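Local atomic coordinates of entry-fusion complex associated protein OPG083 (Vaccinia virus, PDB entry 6CJ6), a protein that serves as a component of the poxvirus entry-fusion complex, which merges viral and cellular membranes and opens a pore for the virion core. Residues A[8-13]-A[72-77]; A[46-51]-A[134-139]; A[87-92]-A[101-106]. All blocks are in the same frame, centred on the assembly; numbering follows the deposited sequence.

From the N terminus, the chain enters helix 10-24, runs through strands 36-41, 43-44 and 47-53, and then turns into helix 59-74. Contact 1 closes its loop at the end of that helix, bringing it back to the start of helix 10-24. Contact 2 opens within this loop, at strand 47-53, and closes at strand 133-141, so the two cross along the chain. Contact 3 is a short closure between helices 79-89 and 102-113. It begins after contact 1 has ended and falls wholly between the two strands of contact 2, about 25 Å from it between centres. Contacts 1 and 3 join helices, contact 2 joins strands, and the sheet meets helix 10-24 where Tyr11 and Asn12 touch Gln138 and Leu136.

Contact 1. Residues A[8-13]-A[72-77]; sequences KTLYNL and EVISLL. With PDO (1,3-propandiol), chain X.
Leu10 and Leu13, on the first turn of helix 10-24, face Val73 and the type I turn from Ile74 to Leu77 at the C-terminal end of helix 59-74, with the CA atoms of Leu13 and Val73 6.5 Å apart. The contact across is apolar. Leu10 forks over two partners: its CD2 lies 3.8 Å from CG1 of Val73, the two side chains sliding past each other in opposite directions, while its CD1 meets CD1 of Leu77 tip to tip at 3.8 Å. Val73 also uses its other branch. With CG1 anti to the backbone N (chi1 156°), CG2 is left beside that N and rests 3.5 Å from the carbonyl carbon of Leu13. A beta-branched residue suits this place because each methyl finds its own partner, whereas the longer, forked leucine can bridge from the helix to the turn. At the more open margin, CD1 of Leu13 approaches CD1 of Leu76 at 4.2 Å. The turn carries Leu77 round to Leu10.

The start of the first helix is fixed by a capping box. OD1 of Asn12 accepts from the backbone N of Thr9 at 2.8 Å with a nearly straight N-H (172°), while Thr9 OG1 takes a weak bond from the N of Tyr11; threonine and asparagine suit the task because their short side chains can reach these backbone N-H groups. Toward strand 133-141, Tyr11 OH is hydrogen-bonded to Gln138 O and Asn12 ND2 to Leu136 O. Ile74 packs on helices 79-89 and 145-158, and Glu72 OE1 is hydrogen-bonded to Ser17 OG of helix 10-24.

Contact 2. Residues A[46-51]-A[134-139]; sequences NCALRI and HMLLQI
Residues 47-51 and 134-139 run as parallel neighbours in a sheet, their axes 4.6 Å apart at closest approach and 18° from parallel, with Cys47 level with Met135 and Ile51 with Ile139. Asn46 enters the ladder through its O, which accepts from Met135 N at 3.1 Å, whereas Ala48 and Arg50 each use both N-H and C=O: Ala48 N gives to Met135 O at 2.9 Å and Ala48 O receives from Leu137 N at 2.7 Å, then Arg50 repeats the pattern with Leu137 O and Ile139 N. This alternation, one residue bonding to the two that flank its partner, is the signature of parallel pairing. The CA atoms of His134, Leu136 and Gln138 add CA-H...O contacts to the same carbonyls of Asn46, Ala48 and Arg50.

On the face of Leu49, Leu137 and Ile139, aliphatic side chains meet. Leu49 CG lies anti to the carbonyl carbon (chi1 -84°), and its CD2 reaches CD1 of Ile139 at 3.7 Å and also touches Leu137 CB; the branched ends of these three residues suit packing against strand 119-127. On the other face, the small Ala48 leaves room for the imidazole of His134, whose CD2 lies 3.7 Å from Ala48 CB, while His134 ND1 is hydrogen-bonded to OG1 of Thr4. The aliphatic part of Arg50 does the packing there: its CB lies 3.7 Å from Gln138 CG and its CG touches Leu136 CD1, before the chain bends at chi2.

Strand 133-141 is central, between strands 5-6 and 47-53. Leu49, Leu137 and Ile139 pack against strand 119-127, to which the Cys47-Cys127 disulfide bolts this sheet, while Gln138 lies against helix 10-24.

Contact 3. Residues A[87-92]-A[101-106]; sequences EEIGID and SKLEKN. With PDO (1,3-propandiol), chain B; PDO (1,3-propandiol), chain Y; PDO (1,3-propandiol), chain Z; PGO (S-1,2-propanediol), chain C.
Leu103 packs alongside Ile89 and Ile91, all three pointing the same way, where the end of helix 79-89 meets the start of helix 102-113. CG of Leu103 is anti to its backbone N (chi1 168°), and CD2 lies 3.7 Å from CG2 of Ile89 and 4.2 Å from CD1 of Ile91. The two isoleucines bring branched, bulky surfaces suited to this buried site, and CB of Leu103 also rests 3.4 Å from the carbonyl O of Ile89.

Between them Gly90, the first residue past the helix, leaves helical angles with a positive phi of 104°. A side chain would be pressed against the N of Leu103 and the preceding carbonyl, so glycine fits both the backbone turn and the close approach. Its O accepts from the N of Leu103 at 2.8 Å, using an N-H in the first turn of the second helix.

Ser101 is the N-cap of that helix. OG sits between the backbone N and carbonyl carbon (chi1 59°) and accepts from the N of Glu104 at 3.2 Å, while CB faces the O of Gly90. The short hydroxyl side chain of serine suits this cap. The Lys102 side chain is extended, and its backbone N donates a hydrogen bond to PGO O1 at 2.9 Å, the propanediol probably coming from the crystallisation liquor.

Ile89 and Ile91 lean on Phe70, Ile89 and Leu103 on helix 145-158, and Glu104 salt-bridges Arg60, so the junction packs against helices 59-74 and 145-158.

Contact 1. Residues A[8-13]-A[72-77]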
loop_
_atom_site.group_PDB
_atom_site.type_symbol
_atom_site.label_atom_id
_atom_site.label_comp_id
_atom_site.label_asym_id
_atom_site.label_seq_id
_atom_site.Cartn_x
_atom_site.Cartn_y
_atom_site.Cartn_z
ATOM N N LYS A 8 -13.395 0.482 8.657
ATOM C CA LYS A 8 -12.281 -0.372 8.263
ATOM C C LYS A 8 -12.504 -1.008 6.898
ATOM O O LYS A 8 -13.628 -1.361 6.532
ATOM C CB LYS A 8 -12.051 -1.465 9.304
ATOM C CG LYS A 8 -11.191 -1.022 10.468
ATOM C CD LYS A 8 -11.067 -2.107 11.512
ATOM C CE LYS A 8 -10.243 -1.617 12.681
ATOM N NZ LYS A 8 -10.295 -2.571 13.812
ATOM N N THR A 9 -11.413 -1.153 6.149
ATOM C CA THR A 9 -11.399 -1.808 4.850
ATOM C C THR A 9 -10.293 -2.856 4.846
ATOM O O THR A 9 -9.586 -3.050 5.840
ATOM C CB THR A 9 -11.156 -0.803 3.719
ATOM O OG1 THR A 9 -9.787 -0.380 3.748
ATOM C CG2 THR A 9 -12.066 0.410 3.862
ATOM N N LEU A 10 -10.135 -3.530 3.703
ATOM C CA LEU A 10 -9.087 -4.538 3.581
ATOM C C LEU A 10 -7.693 -3.928 3.635
ATOM O O LEU A 10 -6.753 -4.587 4.092
ATOM C CB LEU A 10 -9.259 -5.344 2.295
ATOM C CG LEU A 10 -10.077 -6.627 2.417
ATOM C CD1 LEU A 10 -10.020 -7.414 1.120
ATOM C CD2 LEU A 10 -9.563 -7.459 3.577
ATOM N N TYR A 11 -7.531 -2.684 3.172
ATOM C CA TYR A 11 -6.212 -2.065 3.230
ATOM C C TYR A 11 -5.714 -1.942 4.663
ATOM O O TYR A 11 -4.504 -2.018 4.905
ATOM C CB TYR A 11 -6.209 -0.706 2.527
ATOM C CG TYR A 11 -4.868 -0.006 2.611
ATOM C CD1 TYR A 11 -3.790 -0.436 1.848
ATOM C CD2 TYR A 11 -4.675 1.069 3.470
ATOM C CE1 TYR A 11 -2.559 0.189 1.933
ATOM C CE2 TYR A 11 -3.452 1.706 3.555
ATOM C CZ TYR A 11 -2.399 1.264 2.784
ATOM O OH TYR A 11 -1.180 1.894 2.868
ATOM N N ASN A 12 -6.626 -1.757 5.623
ATOM C CA ASN A 12 -6.233 -1.746 7.028
ATOM C C ASN A 12 -5.547 -3.050 7.413
ATOM O O ASN A 12 -4.490 -3.045 8.053
ATOM C CB ASN A 12 -7.457 -1.506 7.909
ATOM C CG ASN A 12 -8.050 -0.128 7.716
ATOM O OD1 ASN A 12 -9.023 0.045 6.977
ATOM N ND2 ASN A 12 -7.466 0.864 8.379
ATOM N N LEU A 13 -6.136 -4.184 7.028
ATOM C CA LEU A 13 -5.513 -5.469 7.326
ATOM C C LEU A 13 -4.178 -5.612 6.608
ATOM O O LEU A 13 -3.212 -6.137 7.177
ATOM C CB LEU A 13 -6.457 -6.611 6.950
ATOM C CG LEU A 13 -7.843 -6.558 7.592
ATOM C CD1 LEU A 13 -8.640 -7.810 7.264
ATOM C CD2 LEU A 13 -7.729 -6.365 9.098
ATOM N N GLU A 72 -1.525 -12.791 1.981
ATOM C CA GLU A 72 -2.028 -13.127 3.309
ATOM C C GLU A 72 -3.401 -12.518 3.560
ATOM O O GLU A 72 -4.283 -13.169 4.129
ATOM C CB GLU A 72 -1.041 -12.644 4.367
ATOM C CG GLU A 72 -1.569 -12.769 5.773
ATOM C CD GLU A 72 -0.889 -11.822 6.733
ATOM O OE1 GLU A 72 0.246 -11.389 6.437
ATOM O OE2 GLU A 72 -1.499 -11.505 7.776
ATOM N N VAL A 73 -3.602 -11.269 3.137
ATOM C CA VAL A 73 -4.849 -10.576 3.437
ATOM C C VAL A 73 -5.947 -10.958 2.452
ATOM O O VAL A 73 -7.113 -11.104 2.834
ATOM C CB VAL A 73 -4.611 -9.055 3.498
ATOM C CG1 VAL A 73 -5.900 -8.292 3.231
ATOM C CG2 VAL A 73 -4.032 -8.677 4.851
ATOM N N ILE A 74 -5.598 -11.134 1.175
ATOM C CA ILE A 74 -6.611 -11.397 0.160
ATOM C C ILE A 74 -7.268 -12.762 0.337
ATOM O O ILE A 74 -8.388 -12.969 -0.142
ATOM C CB ILE A 74 -6.039 -11.204 -1.258
ATOM C CG1 ILE A 74 -7.115 -10.653 -2.195
ATOM C CG2 ILE A 74 -5.463 -12.509 -1.795
ATOM C CD1 ILE A 74 -7.536 -9.244 -1.859
ATOM N N SER A 75 -6.612 -13.695 1.033
ATOM C CA SER A 75 -7.167 -15.035 1.198
ATOM C C SER A 75 -8.486 -15.035 1.958
ATOM O O SER A 75 -9.235 -16.016 1.877
ATOM C CB SER A 75 -6.153 -15.949 1.890
ATOM O OG SER A 75 -5.001 -16.124 1.085
ATOM N N LEU A 76 -8.793 -13.967 2.689
ATOM C CA LEU A 76 -10.049 -13.862 3.418
ATOM C C LEU A 76 -11.235 -13.555 2.511
ATOM O O LEU A 76 -12.341 -13.329 3.014
ATOM C CB LEU A 76 -9.927 -12.817 4.534
ATOM C CG LEU A 76 -8.852 -13.137 5.580
ATOM C CD1 LEU A 76 -8.622 -11.968 6.523
ATOM C CD2 LEU A 76 -9.226 -14.393 6.356
ATOM N N LEU A 77 -11.033 -13.545 1.201
ATOM C CA LEU A 77 -12.079 -13.289 0.227
ATOM C C LEU A 77 -12.454 -14.573 -0.495
ATOM O O LEU A 77 -11.650 -15.507 -0.577
ATOM C CB LEU A 77 -11.596 -12.270 -0.816
ATOM C CG LEU A 77 -11.457 -10.814 -0.375
ATOM C CD1 LEU A 77 -11.055 -9.948 -1.558
ATOM C CD2 LEU A 77 -12.751 -10.313 0.245
HETATM C C1 PDO X . -0.455 -10.011 10.288
HETATM O O1 PDO X . -1.029 -8.711 10.106
HETATM C C2 PDO X . 0.646 -10.229 9.257
HETATM C C3 PDO X . 1.996 -9.772 9.795
HETATM O O3 PDO X . 2.974 -9.839 8.751
#

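Contact 2. Residues A[46-51]-A[134-139]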
loop_
_atom_site.group_PDB
_atom_site.type_symbol
_atom_site.label_atom_id
_atom_site.label_comp_id
_atom_site.label_asym_id
_atom_site.label_seq_id
_atom_site.Cartn_x
_atom_site.Cartn_y
_atom_site.Cartn_z
ATOM N N ASN A 46 -14.449 11.945 5.094
ATOM C CA ASN A 46 -14.025 11.838 6.493
ATOM C C ASN A 46 -12.768 10.972 6.537
ATOM O O ASN A 46 -12.782 9.841 7.031
ATOM C CB ASN A 46 -15.146 11.279 7.382
ATOM C CG ASN A 46 -16.241 12.300 7.654
ATOM O OD1 ASN A 46 -16.014 13.304 8.325
ATOM N ND2 ASN A 46 -17.438 12.037 7.145
ATOM N N CYS A 47 -11.673 11.514 6.011
ATOM C CA CYS A 47 -10.437 10.770 5.828
ATOM C C CYS A 47 -9.503 10.981 7.013
ATOM O O CYS A 47 -9.318 12.113 7.477
ATOM C CB CYS A 47 -9.738 11.213 4.545
ATOM S SG CYS A 47 -8.393 10.127 4.046
ATOM N N ALA A 48 -8.912 9.891 7.489
ATOM C CA ALA A 48 -7.841 9.926 8.478
ATOM C C ALA A 48 -6.593 9.364 7.810
ATOM O O ALA A 48 -6.519 8.162 7.534
ATOM C CB ALA A 48 -8.215 9.115 9.717
ATOM N N LEU A 49 -5.624 10.232 7.536
ATOM C CA LEU A 49 -4.373 9.831 6.914
ATOM C C LEU A 49 -3.278 9.734 7.966
ATOM O O LEU A 49 -3.173 10.591 8.850
ATOM C CB LEU A 49 -3.957 10.834 5.836
ATOM C CG LEU A 49 -4.554 10.667 4.440
ATOM C CD1 LEU A 49 -4.191 11.851 3.565
ATOM C CD2 LEU A 49 -4.060 9.375 3.808
ATOM N N ARG A 50 -2.467 8.683 7.870
ATOM C CA ARG A 50 -1.310 8.479 8.740
ATOM C C ARG A 50 -0.095 8.288 7.837
ATOM O O ARG A 50 0.112 7.203 7.287
ATOM C CB ARG A 50 -1.516 7.276 9.655
ATOM C CG ARG A 50 -2.192 7.604 10.973
ATOM C CD ARG A 50 -1.169 7.855 12.072
ATOM N NE ARG A 50 -1.799 8.296 13.314
ATOM C CZ ARG A 50 -1.242 8.193 14.517
ATOM N NH1 ARG A 50 -0.041 7.648 14.651
ATOM N NH2 ARG A 50 -1.892 8.624 15.589
ATOM N N ILE A 51 0.703 9.339 7.684
ATOM C CA ILE A 51 1.856 9.329 6.792
ATOM C C ILE A 51 3.109 9.154 7.637
ATOM O O ILE A 51 3.349 9.928 8.571
ATOM C CB ILE A 51 1.922 10.614 5.953
ATOM C CG1 ILE A 51 0.570 10.871 5.284
ATOM C CG2 ILE A 51 3.029 10.511 4.910
ATOM C CD1 ILE A 51 0.404 12.274 4.755
ATOM N N HIS A 134 -14.685 7.397 10.280
ATOM C CA HIS A 134 -13.496 7.857 9.580
ATOM C C HIS A 134 -12.813 6.662 8.934
ATOM O O HIS A 134 -12.826 5.553 9.476
ATOM C CB HIS A 134 -12.515 8.569 10.523
ATOM C CG HIS A 134 -11.852 7.660 11.514
ATOM N ND1 HIS A 134 -12.400 7.376 12.747
ATOM C CD2 HIS A 134 -10.681 6.982 11.458
ATOM C CE1 HIS A 134 -11.597 6.558 13.406
ATOM N NE2 HIS A 134 -10.548 6.303 12.646
ATOM N N MET A 135 -12.218 6.894 7.767
ATOM C CA MET A 135 -11.421 5.880 7.086
ATOM C C MET A 135 -9.953 6.133 7.403
ATOM O O MET A 135 -9.362 7.098 6.908
ATOM C CB MET A 135 -11.659 5.892 5.577
ATOM C CG MET A 135 -10.756 4.921 4.830
ATOM S SD MET A 135 -11.101 4.800 3.065
ATOM C CE MET A 135 -12.726 4.047 3.085
ATOM N N LEU A 136 -9.372 5.273 8.233
ATOM C CA LEU A 136 -7.944 5.346 8.501
ATOM C C LEU A 136 -7.176 4.781 7.314
ATOM O O LEU A 136 -7.461 3.677 6.843
ATOM C CB LEU A 136 -7.605 4.557 9.764
ATOM C CG LEU A 136 -6.114 4.487 10.096
ATOM C CD1 LEU A 136 -5.607 5.849 10.550
ATOM C CD2 LEU A 136 -5.836 3.419 11.142
ATOM N N LEU A 137 -6.195 5.545 6.831
ATOM C CA LEU A 137 -5.426 5.180 5.639
ATOM C C LEU A 137 -3.950 5.436 5.941
ATOM O O LEU A 137 -3.437 6.532 5.703
ATOM C CB LEU A 137 -5.906 5.977 4.435
ATOM C CG LEU A 137 -5.865 5.267 3.087
ATOM C CD1 LEU A 137 -6.600 3.949 3.189
ATOM C CD2 LEU A 137 -6.484 6.142 2.015
ATOM N N GLN A 138 -3.272 4.420 6.468
ATOM C CA GLN A 138 -1.856 4.527 6.796
ATOM C C GLN A 138 -1.025 4.404 5.525
ATOM O O GLN A 138 -1.042 3.360 4.864
ATOM C CB GLN A 138 -1.473 3.435 7.789
ATOM C CG GLN A 138 -2.078 3.628 9.162
ATOM C CD GLN A 138 -2.305 2.321 9.881
ATOM O OE1 GLN A 138 -3.309 1.643 9.655
ATOM N NE2 GLN A 138 -1.372 1.955 10.752
ATOM N N ILE A 139 -0.299 5.465 5.186
ATOM C CA ILE A 139 0.558 5.506 4.006
ATOM C C ILE A 139 2.001 5.573 4.486
ATOM O O ILE A 139 2.381 6.504 5.208
ATOM C CB ILE A 139 0.210 6.694 3.091
ATOM C CG1 ILE A 139 -0.948 6.337 2.156
ATOM C CG2 ILE A 139 1.411 7.113 2.264
ATOM C CD1 ILE A 139 -2.302 6.300 2.815
#

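Contact 3. Residues A[87-92]-A[101-106]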
loop_
_atom_site.group_PDB
_atom_site.type_symbol
_atom_site.label_atom_id
_atom_site.label_comp_id
_atom_site.label_asym_id
_atom_site.label_seq_id
_atom_site.Cartn_x
_atom_site.Cartn_y
_atom_site.Cartn_z
ATOM N N GLU A 87 -5.618 -9.825 -10.312
ATOM C CA GLU A 87 -5.321 -9.552 -11.714
ATOM C C GLU A 87 -5.370 -8.061 -12.020
ATOM O O GLU A 87 -4.675 -7.593 -12.930
ATOM C CB GLU A 87 -6.269 -10.340 -12.616
ATOM C CG GLU A 87 -6.038 -10.128 -14.103
ATOM C CD GLU A 87 -6.251 -11.390 -14.915
ATOM O OE1 GLU A 87 -6.292 -12.485 -14.314
ATOM O OE2 GLU A 87 -6.374 -11.286 -16.153
ATOM N N GLU A 88 -6.168 -7.298 -11.274
ATOM C CA GLU A 88 -6.202 -5.855 -11.487
ATOM C C GLU A 88 -4.946 -5.186 -10.943
ATOM O O GLU A 88 -4.433 -4.233 -11.542
ATOM C CB GLU A 88 -7.462 -5.257 -10.861
ATOM N N ILE A 89 -4.430 -5.676 -9.815
ATOM C CA ILE A 89 -3.221 -5.098 -9.241
ATOM C C ILE A 89 -1.980 -5.562 -9.995
ATOM O O ILE A 89 -1.031 -4.794 -10.184
ATOM C CB ILE A 89 -3.145 -5.387 -7.729
ATOM C CG1 ILE A 89 -4.172 -4.535 -6.980
ATOM C CG2 ILE A 89 -1.743 -5.128 -7.190
ATOM C CD1 ILE A 89 -4.005 -4.540 -5.474
ATOM N N GLY A 90 -1.974 -6.813 -10.453
ATOM C CA GLY A 90 -0.838 -7.346 -11.177
ATOM C C GLY A 90 0.013 -8.284 -10.346
ATOM O O GLY A 90 1.242 -8.269 -10.447
ATOM N N ILE A 91 -0.632 -9.105 -9.521
ATOM C CA ILE A 91 0.044 -10.071 -8.662
ATOM C C ILE A 91 -0.518 -11.455 -8.963
ATOM O O ILE A 91 -1.739 -11.639 -8.993
ATOM C CB ILE A 91 -0.139 -9.720 -7.172
ATOM C CG1 ILE A 91 0.552 -8.393 -6.845
ATOM C CG2 ILE A 91 0.389 -10.837 -6.287
ATOM C CD1 ILE A 91 0.334 -7.922 -5.426
ATOM N N ASP A 92 0.371 -12.421 -9.186
ATOM C CA ASP A 92 -0.028 -13.802 -9.432
ATOM C C ASP A 92 -0.089 -14.539 -8.100
ATOM O O ASP A 92 0.906 -14.598 -7.373
ATOM C CB ASP A 92 0.965 -14.483 -10.371
ATOM C CG ASP A 92 0.413 -15.759 -10.985
ATOM O OD1 ASP A 92 -0.219 -16.554 -10.258
ATOM O OD2 ASP A 92 0.610 -15.963 -12.202
ATOM N N SER A 101 6.431 -9.494 -9.532
ATOM C CA SER A 101 5.092 -9.459 -10.095
ATOM C C SER A 101 5.029 -8.480 -11.266
ATOM O O SER A 101 5.941 -7.685 -11.506
ATOM C CB SER A 101 4.080 -9.045 -9.026
ATOM O OG SER A 101 4.393 -7.764 -8.503
ATOM N N LYS A 102 3.927 -8.558 -12.015
ATOM C CA LYS A 102 3.654 -7.547 -13.028
ATOM C C LYS A 102 3.482 -6.169 -12.401
ATOM O O LYS A 102 3.876 -5.160 -12.999
ATOM C CB LYS A 102 2.412 -7.945 -13.825
ATOM C CG LYS A 102 1.765 -6.826 -14.621
ATOM C CD LYS A 102 0.587 -7.366 -15.413
ATOM C CE LYS A 102 -0.403 -6.276 -15.767
ATOM N NZ LYS A 102 -1.628 -6.867 -16.373
ATOM N N LEU A 103 2.905 -6.109 -11.198
ATOM C CA LEU A 103 2.796 -4.839 -10.488
ATOM C C LEU A 103 4.157 -4.171 -10.351
ATOM O O LEU A 103 4.331 -3.004 -10.719
ATOM C CB LEU A 103 2.172 -5.068 -9.109
ATOM C CG LEU A 103 2.262 -3.881 -8.139
ATOM C CD1 LEU A 103 1.438 -2.707 -8.641
ATOM C CD2 LEU A 103 1.834 -4.280 -6.736
ATOM N N GLU A 104 5.145 -4.914 -9.847
ATOM C CA GLU A 104 6.466 -4.341 -9.611
ATOM C C GLU A 104 7.135 -3.917 -10.913
ATOM O O GLU A 104 7.766 -2.855 -10.979
ATOM C CB GLU A 104 7.335 -5.342 -8.852
ATOM C CG GLU A 104 8.774 -4.901 -8.664
ATOM C CD GLU A 104 9.520 -5.777 -7.683
ATOM O OE1 GLU A 104 8.970 -6.825 -7.285
ATOM O OE2 GLU A 104 10.650 -5.411 -7.304
ATOM N N LYS A 105 7.014 -4.732 -11.961
ATOM C CA LYS A 105 7.569 -4.333 -13.249
ATOM C C LYS A 105 6.852 -3.105 -13.795
ATOM O O LYS A 105 7.492 -2.203 -14.350
ATOM C CB LYS A 105 7.513 -5.499 -14.236
ATOM C CG LYS A 105 8.436 -6.650 -13.862
ATOM C CD LYS A 105 8.212 -7.861 -14.741
ATOM C CE LYS A 105 9.160 -9.001 -14.366
ATOM N NZ LYS A 105 8.816 -10.260 -15.083
ATOM N N ASN A 106 5.528 -3.047 -13.641
ATOM C CA ASN A 106 4.796 -1.859 -14.062
ATOM C C ASN A 106 5.261 -0.631 -13.288
ATOM O O ASN A 106 5.454 0.442 -13.869
ATOM C CB ASN A 106 3.293 -2.083 -13.882
ATOM C CG ASN A 106 2.455 -1.127 -14.709
ATOM O OD1 ASN A 106 2.348 -1.275 -15.927
ATOM N ND2 ASN A 106 1.848 -0.150 -14.052
HETATM C C1 PDO B . 1.306 -18.753 -13.220
HETATM O O1 PDO B . 0.788 -18.763 -11.885
HETATM C C2 PDO B . 0.270 -19.339 -14.171
HETATM C C3 PDO B . 0.287 -18.614 -15.512
HETATM O O3 PDO B . -0.895 -18.946 -16.250
HETATM C C1 PDO Y . 12.320 -0.458 -14.686
HETATM O O1 PDO Y . 13.742 -0.615 -14.704
HETATM C C2 PDO Y . 11.694 -1.368 -15.736
HETATM C C3 PDO Y . 10.380 -1.956 -15.235
HETATM O O3 PDO Y . 10.044 -3.107 -16.019
HETATM C C1 PDO Z . -9.195 -2.175 -9.270
HETATM O O1 PDO Z . -8.812 -3.382 -8.601
HETATM C C2 PDO Z . -8.057 -1.710 -10.170
HETATM C C3 PDO Z . -8.596 -1.015 -11.415
HETATM O O3 PDO Z . -7.684 -1.206 -12.501
HETATM C C1 PGO C . 1.287 -11.674 -12.279
HETATM C C2 PGO C . -0.086 -11.206 -12.704
HETATM C C3 PGO C . -0.796 -12.487 -12.852
HETATM O O1 PGO C . 2.559 -11.093 -12.501
HETATM O O2 PGO C . -0.205 -10.470 -13.937
#